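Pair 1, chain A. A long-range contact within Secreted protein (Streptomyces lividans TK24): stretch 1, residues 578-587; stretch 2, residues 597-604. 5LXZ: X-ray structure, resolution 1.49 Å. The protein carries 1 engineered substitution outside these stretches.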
# COMPACT_ATOMS: atom_id res chain seq x y z
N LEU A 578 -11.19 -1.97 -17.54
CA LEU A 578 -11.92 -2.68 -16.55
C LEU A 578 -11.26 -4.03 -16.26
O LEU A 578 -10.94 -4.35 -15.11
CB LEU A 578 -13.37 -2.90 -17.05
CG LEU A 578 -14.27 -3.78 -16.18
CD1 LEU A 578 -14.45 -3.19 -14.77
CD2 LEU A 578 -15.58 -4.07 -16.89
N VAL A 579 -11.15 -4.86 -17.28
CA VAL A 579 -10.57 -6.18 -17.19
C VAL A 579 -9.13 -6.05 -17.65
O VAL A 579 -8.82 -6.26 -18.81
CB VAL A 579 -11.31 -7.23 -18.02
CG1 VAL A 579 -10.80 -8.59 -17.67
CG2 VAL A 579 -12.82 -7.14 -17.78
N GLN A 580 -8.25 -5.61 -16.76
CA GLN A 580 -6.81 -5.48 -17.07
C GLN A 580 -6.31 -6.87 -17.50
O GLN A 580 -6.72 -7.89 -16.93
CB GLN A 580 -6.07 -4.96 -15.82
CG GLN A 580 -6.55 -3.56 -15.43
CD GLN A 580 -6.15 -3.14 -14.01
OE1 GLN A 580 -6.26 -3.91 -13.06
NE2 GLN A 580 -5.64 -1.92 -13.87
N SER A 581 -5.39 -6.90 -18.46
CA SER A 581 -4.80 -8.17 -18.84
C SER A 581 -4.02 -8.77 -17.66
O SER A 581 -3.42 -8.06 -16.84
CB SER A 581 -3.88 -7.95 -19.98
OG SER A 581 -4.58 -7.44 -21.08
N GLY A 582 -4.06 -10.08 -17.56
CA GLY A 582 -3.46 -10.78 -16.47
C GLY A 582 -4.30 -11.93 -16.01
O GLY A 582 -5.26 -12.32 -16.67
N TRP A 583 -3.91 -12.49 -14.89
CA TRP A 583 -4.54 -13.67 -14.35
C TRP A 583 -5.52 -13.29 -13.26
O TRP A 583 -5.26 -12.40 -12.46
CB TRP A 583 -3.49 -14.60 -13.78
CG TRP A 583 -2.70 -15.32 -14.79
CD1 TRP A 583 -1.61 -14.83 -15.50
CD2 TRP A 583 -2.92 -16.64 -15.27
NE1 TRP A 583 -1.12 -15.81 -16.32
CE2 TRP A 583 -1.90 -16.92 -16.20
CE3 TRP A 583 -3.84 -17.62 -14.94
CZ2 TRP A 583 -1.79 -18.16 -16.82
CZ3 TRP A 583 -3.76 -18.83 -15.57
CH2 TRP A 583 -2.73 -19.09 -16.50
N TYR A 584 -6.62 -14.03 -13.19
CA TYR A 584 -7.70 -13.82 -12.30
C TYR A 584 -8.16 -15.14 -11.70
O TYR A 584 -8.10 -16.18 -12.35
CB TYR A 584 -8.90 -13.26 -13.02
CG TYR A 584 -8.76 -11.84 -13.53
CD1 TYR A 584 -8.08 -11.58 -14.71
CD2 TYR A 584 -9.29 -10.77 -12.82
CE1 TYR A 584 -7.93 -10.29 -15.16
CE2 TYR A 584 -9.16 -9.48 -13.28
CZ TYR A 584 -8.46 -9.22 -14.43
OH TYR A 584 -8.35 -7.92 -14.89
N MET A 585 -8.67 -15.06 -10.47
CA MET A 585 -9.48 -16.12 -9.89
C MET A 585 -10.90 -16.02 -10.36
O MET A 585 -11.52 -14.96 -10.24
CB MET A 585 -9.48 -16.03 -8.39
CG MET A 585 -8.16 -16.42 -7.74
SD MET A 585 -8.17 -16.20 -5.95
CE MET A 585 -8.13 -14.42 -5.76
N MET A 586 -11.49 -17.11 -10.89
CA MET A 586 -12.89 -17.10 -11.20
C MET A 586 -13.64 -17.92 -10.16
O MET A 586 -13.38 -19.12 -10.00
CB MET A 586 -13.19 -17.63 -12.60
CG MET A 586 -14.61 -17.29 -13.02
SD MET A 586 -15.07 -18.07 -14.56
CE MET A 586 -15.38 -19.76 -14.05
N PHE A 587 -14.57 -17.27 -9.50
CA PHE A 587 -15.43 -17.90 -8.49
C PHE A 587 -16.86 -17.90 -9.01
O PHE A 587 -17.34 -16.91 -9.59
CB PHE A 587 -15.44 -17.09 -7.19
CG PHE A 587 -14.17 -17.15 -6.40
CD1 PHE A 587 -13.96 -18.12 -5.43
CD2 PHE A 587 -13.19 -16.15 -6.55
CE1 PHE A 587 -12.80 -18.12 -4.65
CE2 PHE A 587 -12.05 -16.16 -5.78
CZ PHE A 587 -11.87 -17.09 -4.81
N LYS A 597 -14.52 -23.05 -5.00
CA LYS A 597 -13.11 -22.74 -5.09
C LYS A 597 -12.87 -22.13 -6.44
O LYS A 597 -13.56 -22.45 -7.41
CB LYS A 597 -12.26 -23.98 -4.90
CG LYS A 597 -12.46 -24.62 -3.52
CD LYS A 597 -11.53 -25.79 -3.33
CE LYS A 597 -11.83 -26.44 -2.01
NZ LYS A 597 -10.93 -27.61 -1.80
N ALA A 598 -11.84 -21.27 -6.55
CA ALA A 598 -11.59 -20.61 -7.79
C ALA A 598 -10.89 -21.44 -8.83
O ALA A 598 -10.04 -22.25 -8.49
CB ALA A 598 -10.79 -19.32 -7.54
N GLU A 599 -11.20 -21.17 -10.09
CA GLU A 599 -10.40 -21.59 -11.22
C GLU A 599 -9.65 -20.40 -11.73
O GLU A 599 -10.20 -19.30 -11.76
CB GLU A 599 -11.28 -22.14 -12.34
CG GLU A 599 -12.05 -23.38 -11.95
CD GLU A 599 -11.14 -24.55 -11.72
OE1 GLU A 599 -10.59 -25.05 -12.72
OE2 GLU A 599 -10.93 -24.96 -10.55
N TRP A 600 -8.43 -20.61 -12.19
CA TRP A 600 -7.63 -19.53 -12.77
C TRP A 600 -7.94 -19.25 -14.23
O TRP A 600 -8.04 -20.18 -15.05
CB TRP A 600 -6.15 -19.81 -12.58
CG TRP A 600 -5.68 -19.63 -11.17
CD1 TRP A 600 -5.59 -20.58 -10.20
CD2 TRP A 600 -5.36 -18.40 -10.53
NE1 TRP A 600 -5.17 -20.04 -9.03
CE2 TRP A 600 -5.05 -18.69 -9.19
CE3 TRP A 600 -5.27 -17.08 -10.97
CZ2 TRP A 600 -4.62 -17.74 -8.30
CZ3 TRP A 600 -4.86 -16.11 -10.06
CH2 TRP A 600 -4.57 -16.44 -8.74
N VAL A 601 -8.06 -17.97 -14.57
CA VAL A 601 -8.39 -17.52 -15.91
C VAL A 601 -7.38 -16.45 -16.29
O VAL A 601 -7.15 -15.49 -15.52
CB VAL A 601 -9.80 -16.95 -15.99
CG1 VAL A 601 -10.09 -16.29 -17.34
CG2 VAL A 601 -10.77 -18.07 -15.75
N ARG A 602 -6.74 -16.62 -17.44
CA ARG A 602 -5.87 -15.61 -17.98
C ARG A 602 -6.62 -14.81 -19.00
O ARG A 602 -7.18 -15.34 -19.95
CB ARG A 602 -4.63 -16.23 -18.62
CG ARG A 602 -3.61 -15.19 -19.04
CD ARG A 602 -2.40 -15.80 -19.68
NE ARG A 602 -2.62 -16.33 -21.00
CZ ARG A 602 -2.51 -15.65 -22.15
NH1 ARG A 602 -2.27 -14.35 -22.15
NH2 ARG A 602 -2.70 -16.28 -23.31
N VAL A 603 -6.57 -13.50 -18.86
CA VAL A 603 -7.11 -12.56 -19.85
C VAL A 603 -5.95 -11.94 -20.59
O VAL A 603 -5.12 -11.25 -20.01
CB VAL A 603 -7.97 -11.49 -19.16
CG1 VAL A 603 -8.48 -10.48 -20.15
CG2 VAL A 603 -9.11 -12.11 -18.37
N PRO A 604 -5.86 -12.14 -21.90
CA PRO A 604 -4.76 -11.55 -22.68
C PRO A 604 -4.74 -10.04 -22.70
O PRO A 604 -5.76 -9.40 -22.44
CB PRO A 604 -5.02 -12.05 -24.10
CG PRO A 604 -5.85 -13.23 -23.95
CD PRO A 604 -6.68 -13.06 -22.71
OXT PRO A 604 -3.66 -9.42 -22.94

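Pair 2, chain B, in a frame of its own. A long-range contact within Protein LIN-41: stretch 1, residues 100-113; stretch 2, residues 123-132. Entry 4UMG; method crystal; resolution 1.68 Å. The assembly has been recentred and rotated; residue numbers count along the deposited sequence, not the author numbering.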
# COMPACT_ATOMS: atom_id res chain seq x y z
N SER B 100 -0.14 -5.73 -4.33
CA SER B 100 0.93 -6.32 -5.13
C SER B 100 1.27 -5.46 -6.31
O SER B 100 0.38 -4.91 -6.96
CB SER B 100 0.54 -7.72 -5.60
OG SER B 100 0.55 -8.60 -4.49
N TYR B 101 2.57 -5.29 -6.58
CA TYR B 101 3.02 -4.52 -7.72
C TYR B 101 4.33 -5.06 -8.27
O TYR B 101 5.05 -5.79 -7.59
CB TYR B 101 3.09 -3.01 -7.39
CG TYR B 101 4.28 -2.65 -6.53
CD1 TYR B 101 4.25 -2.84 -5.14
CD2 TYR B 101 5.42 -2.06 -7.08
CE1 TYR B 101 5.33 -2.48 -4.34
CE2 TYR B 101 6.53 -1.78 -6.30
CZ TYR B 101 6.48 -1.98 -4.93
OH TYR B 101 7.56 -1.67 -4.14
N TYR B 102 4.66 -4.69 -9.51
CA TYR B 102 5.88 -5.18 -10.18
C TYR B 102 6.74 -3.99 -10.59
O TYR B 102 6.39 -3.29 -11.54
CB TYR B 102 5.49 -5.99 -11.40
CG TYR B 102 6.65 -6.65 -12.11
CD1 TYR B 102 7.09 -7.91 -11.73
CD2 TYR B 102 7.24 -6.05 -13.21
CE1 TYR B 102 8.13 -8.55 -12.41
CE2 TYR B 102 8.24 -6.70 -13.94
CZ TYR B 102 8.67 -7.96 -13.54
OH TYR B 102 9.68 -8.60 -14.21
N PRO B 103 7.82 -3.69 -9.82
CA PRO B 103 8.66 -2.54 -10.16
C PRO B 103 9.64 -2.92 -11.27
O PRO B 103 10.57 -3.69 -11.01
CB PRO B 103 9.36 -2.21 -8.85
CG PRO B 103 9.37 -3.50 -8.07
CD PRO B 103 8.32 -4.42 -8.63
N SER B 104 9.43 -2.40 -12.49
CA SER B 104 10.27 -2.78 -13.65
C SER B 104 11.63 -2.09 -13.67
O SER B 104 12.57 -2.58 -14.30
CB SER B 104 9.52 -2.54 -14.95
OG SER B 104 9.49 -1.16 -15.30
N ILE B 105 11.72 -0.92 -13.04
CA ILE B 105 12.93 -0.11 -13.05
C ILE B 105 13.40 0.21 -11.62
O ILE B 105 12.60 0.23 -10.67
CB ILE B 105 12.77 1.15 -13.94
CG1 ILE B 105 11.68 2.12 -13.41
CG2 ILE B 105 12.54 0.78 -15.40
CD1 ILE B 105 11.72 3.53 -14.05
N GLU B 106 14.71 0.46 -11.47
CA GLU B 106 15.30 0.80 -10.18
C GLU B 106 14.95 2.23 -9.83
O GLU B 106 14.71 3.02 -10.75
CB GLU B 106 16.84 0.65 -10.24
CG GLU B 106 17.49 1.32 -11.45
CD GLU B 106 17.70 0.43 -12.67
OE1 GLU B 106 16.70 0.06 -13.34
OE2 GLU B 106 18.87 0.12 -12.97
N GLY B 107 15.01 2.56 -8.54
CA GLY B 107 14.82 3.94 -8.10
C GLY B 107 13.74 4.20 -7.09
O GLY B 107 13.22 3.30 -6.42
N SER B 108 13.40 5.48 -6.96
CA SER B 108 12.50 5.98 -5.95
C SER B 108 11.03 5.97 -6.35
O SER B 108 10.61 6.82 -7.12
CB SER B 108 12.93 7.38 -5.53
OG SER B 108 12.29 7.76 -4.33
N TYR B 109 10.28 4.98 -5.88
CA TYR B 109 8.84 4.86 -6.14
C TYR B 109 8.03 5.63 -5.11
O TYR B 109 8.50 5.88 -4.00
CB TYR B 109 8.43 3.37 -6.10
CG TYR B 109 8.84 2.59 -7.34
CD1 TYR B 109 10.18 2.41 -7.65
CD2 TYR B 109 7.89 2.02 -8.18
CE1 TYR B 109 10.57 1.68 -8.78
CE2 TYR B 109 8.27 1.32 -9.33
CZ TYR B 109 9.61 1.15 -9.62
OH TYR B 109 9.97 0.42 -10.70
N THR B 110 6.80 5.99 -5.47
CA THR B 110 5.90 6.70 -4.58
C THR B 110 4.73 5.80 -4.32
O THR B 110 4.17 5.26 -5.26
CB THR B 110 5.41 7.99 -5.20
OG1 THR B 110 6.53 8.74 -5.65
CG2 THR B 110 4.62 8.83 -4.20
N LEU B 111 4.32 5.69 -3.04
CA LEU B 111 3.16 4.89 -2.68
C LEU B 111 2.18 5.76 -1.96
O LEU B 111 2.58 6.54 -1.08
CB LEU B 111 3.61 3.79 -1.70
CG LEU B 111 2.50 2.96 -1.02
CD1 LEU B 111 1.71 2.10 -2.02
CD2 LEU B 111 3.08 2.09 0.09
N ASN B 112 0.91 5.64 -2.31
CA ASN B 112 -0.15 6.32 -1.54
C ASN B 112 -1.33 5.36 -1.39
O ASN B 112 -1.67 4.68 -2.34
CB ASN B 112 -0.56 7.70 -2.12
CG ASN B 112 -1.18 8.62 -1.07
OD1 ASN B 112 -1.38 8.22 0.07
ND2 ASN B 112 -1.47 9.90 -1.40
N ILE B 113 -1.93 5.27 -0.17
CA ILE B 113 -3.08 4.40 0.04
C ILE B 113 -4.12 5.29 0.72
O ILE B 113 -3.81 5.92 1.72
CB ILE B 113 -2.73 3.18 0.91
CG1 ILE B 113 -1.53 2.39 0.32
CG2 ILE B 113 -3.98 2.27 1.10
CD1 ILE B 113 -0.71 1.63 1.44
N CYS B 123 1.12 7.64 4.87
CA CYS B 123 1.09 7.86 3.40
C CYS B 123 0.88 9.33 3.01
O CYS B 123 0.24 10.06 3.77
CB CYS B 123 0.05 6.96 2.74
SG CYS B 123 0.52 5.22 2.70
N PRO B 124 1.41 9.80 1.86
CA PRO B 124 2.22 9.05 0.87
C PRO B 124 3.63 8.83 1.36
O PRO B 124 4.11 9.57 2.25
CB PRO B 124 2.23 9.97 -0.35
CG PRO B 124 2.10 11.38 0.24
CD PRO B 124 1.22 11.21 1.45
N THR B 125 4.31 7.85 0.78
CA THR B 125 5.64 7.52 1.21
C THR B 125 6.51 7.02 0.03
O THR B 125 6.01 6.79 -1.07
CB THR B 125 5.53 6.49 2.34
OG1 THR B 125 6.84 6.24 2.85
CG2 THR B 125 4.84 5.18 1.90
N THR B 126 7.82 6.86 0.29
CA THR B 126 8.82 6.43 -0.67
C THR B 126 9.10 4.96 -0.48
O THR B 126 9.06 4.47 0.65
CB THR B 126 10.09 7.31 -0.49
OG1 THR B 126 9.80 8.65 -0.93
CG2 THR B 126 11.34 6.78 -1.21
N MET B 127 9.42 4.28 -1.61
CA MET B 127 9.92 2.90 -1.62
C MET B 127 11.13 2.91 -2.53
O MET B 127 11.05 3.42 -3.64
CB MET B 127 8.88 1.88 -2.09
CG MET B 127 7.54 2.00 -1.37
SD MET B 127 6.30 0.84 -1.98
CE MET B 127 6.09 1.38 -3.68
N ASP B 128 12.26 2.38 -2.02
CA ASP B 128 13.50 2.35 -2.78
C ASP B 128 13.67 0.99 -3.40
O ASP B 128 13.82 0.00 -2.69
CB ASP B 128 14.69 2.70 -1.87
CG ASP B 128 14.65 4.15 -1.45
OD1 ASP B 128 14.56 5.02 -2.34
OD2 ASP B 128 14.61 4.41 -0.23
N ILE B 129 13.62 0.95 -4.73
CA ILE B 129 13.78 -0.31 -5.49
C ILE B 129 15.22 -0.39 -6.00
O ILE B 129 15.68 0.51 -6.72
CB ILE B 129 12.74 -0.40 -6.64
CG1 ILE B 129 11.29 -0.43 -6.08
CG2 ILE B 129 13.03 -1.53 -7.66
CD1 ILE B 129 10.80 -1.59 -5.52
N ARG B 130 15.89 -1.49 -5.67
CA ARG B 130 17.27 -1.72 -6.05
C ARG B 130 17.38 -2.90 -7.04
O ARG B 130 16.49 -3.75 -7.06
CB ARG B 130 18.12 -1.96 -4.78
CG ARG B 130 18.11 -3.40 -4.26
CD ARG B 130 18.81 -3.59 -2.92
NE ARG B 130 17.88 -3.44 -1.81
CZ ARG B 130 17.27 -4.45 -1.19
NH1 ARG B 130 17.50 -5.70 -1.56
NH2 ARG B 130 16.43 -4.21 -0.19
N ARG B 131 18.47 -2.97 -7.81
CA ARG B 131 18.67 -4.08 -8.75
C ARG B 131 19.01 -5.40 -8.01
O ARG B 131 18.74 -6.47 -8.55
CB ARG B 131 19.70 -3.70 -9.85
CG ARG B 131 21.00 -4.50 -9.88
CD ARG B 131 22.00 -3.93 -10.87
NE ARG B 131 22.69 -2.76 -10.35
CZ ARG B 131 22.42 -1.50 -10.70
NH1 ARG B 131 21.48 -1.24 -11.60
NH2 ARG B 131 23.10 -0.50 -10.16
N GLY B 132 19.55 -5.26 -6.79
CA GLY B 132 19.99 -6.31 -5.88
C GLY B 132 19.52 -7.73 -6.14
O GLY B 132 18.56 -8.19 -5.54
O HOH W 1 9.61 8.59 -3.65
O HOH W 2 14.41 7.63 -2.52

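What backbone geometry do the two pairs share? Each is a pair of antiparallel strands: 582-587 against 599-603 in pair 1, with an angle of 147° between their directions, and 107-113 against 125-130 in pair 2, at 145°. Fourteen central residues superpose with an RMSD of 0.6 Å. Three hydrogen-bonded pairs recur in the same register: A:Gly582 with A:Val603 matches B:Gly107 with B:Ile129, A:Tyr584 with A:Val601 matches B:Tyr109 with B:Met127, and A:Met586 with A:Glu599 matches B:Leu111 with B:Thr125. In every one, both N-H groups reach across to the partner's carbonyl; A:Gly582 N lies 2.9 Å from A:Val603 O, and B:Gly107 N lies 2.8 Å from B:Ile129 O.

Why does the same glycine-tyrosine motif suit both first strands? A:Gly582 and B:Gly107 have phi values of 141° and 124°, and at these backbone angles a CB would be jammed against the carbonyl oxygen of the preceding residue. Two positions later, A:Tyr584 and B:Tyr109 adopt the m rotamer and fold back along their own stretches. A:Tyr584 OH donates a hydrogen bond to A:Gln580 O at 2.6 Å, and B:Tyr109 OH donates one to B:Ile105 O, also at 2.6 Å. Each tyrosine thus ties its strand to the loop before it.

How is the face carrying these tyrosines packed? The matched A:Val603 and B:Ile129 have side-chain centres only 0.2 Å apart after superposition, and both meet the tyrosine ring: A:Val603 CG2 is 3.8 Å from A:Tyr584 CD1, and B:Ile129 CG1 is 3.4 Å from B:Tyr109 CD1. The longer isoleucine also places CD1 3.5 Å from B:Pro103 CG, whereas A:Val603 CG1 sits 3.9 Å from A:Val579 CG1. At the next position on this face, compact A:Val601 brings CG2 to 4.0 Å from A:Met586 CB. Its counterpart, B:Met127, extends farther, so that its CE lies 4.0 Å from B:Leu111 CB and 3.6 Å from B:Tyr101 CZ.

Where do the solutions diverge most? On the other face, pair 1 uses large rings and pair 2 small polar side chains with water. A:Arg602 CB lies over the A:Trp583 six-membered ring, 3.7 Å from its centroid, while A:Met585 CG lies over that of A:Trp600, 3.9 Å from the centroid. A:Trp583 CZ3 also approaches A:Trp600 CB at 4.0 Å, joining these two units. The positions of A:Trp583, A:Trp600 and A:Arg602 are taken in pair 2 by B:Ser108, B:Thr126 and B:Asp128, whose shorter side chains are linked through solvent. One water is hydrogen-bonded to B:Ser108 OG at 2.9 Å and B:Thr126 OG1 at 2.7 Å; another is bonded to B:Ser108 OG at 2.8 Å and donates to B:Asp128 OD1 at 2.6 Å. Direct aromatic and aliphatic packing in pair 1 thus gives way to water bridges on the same backbone frame.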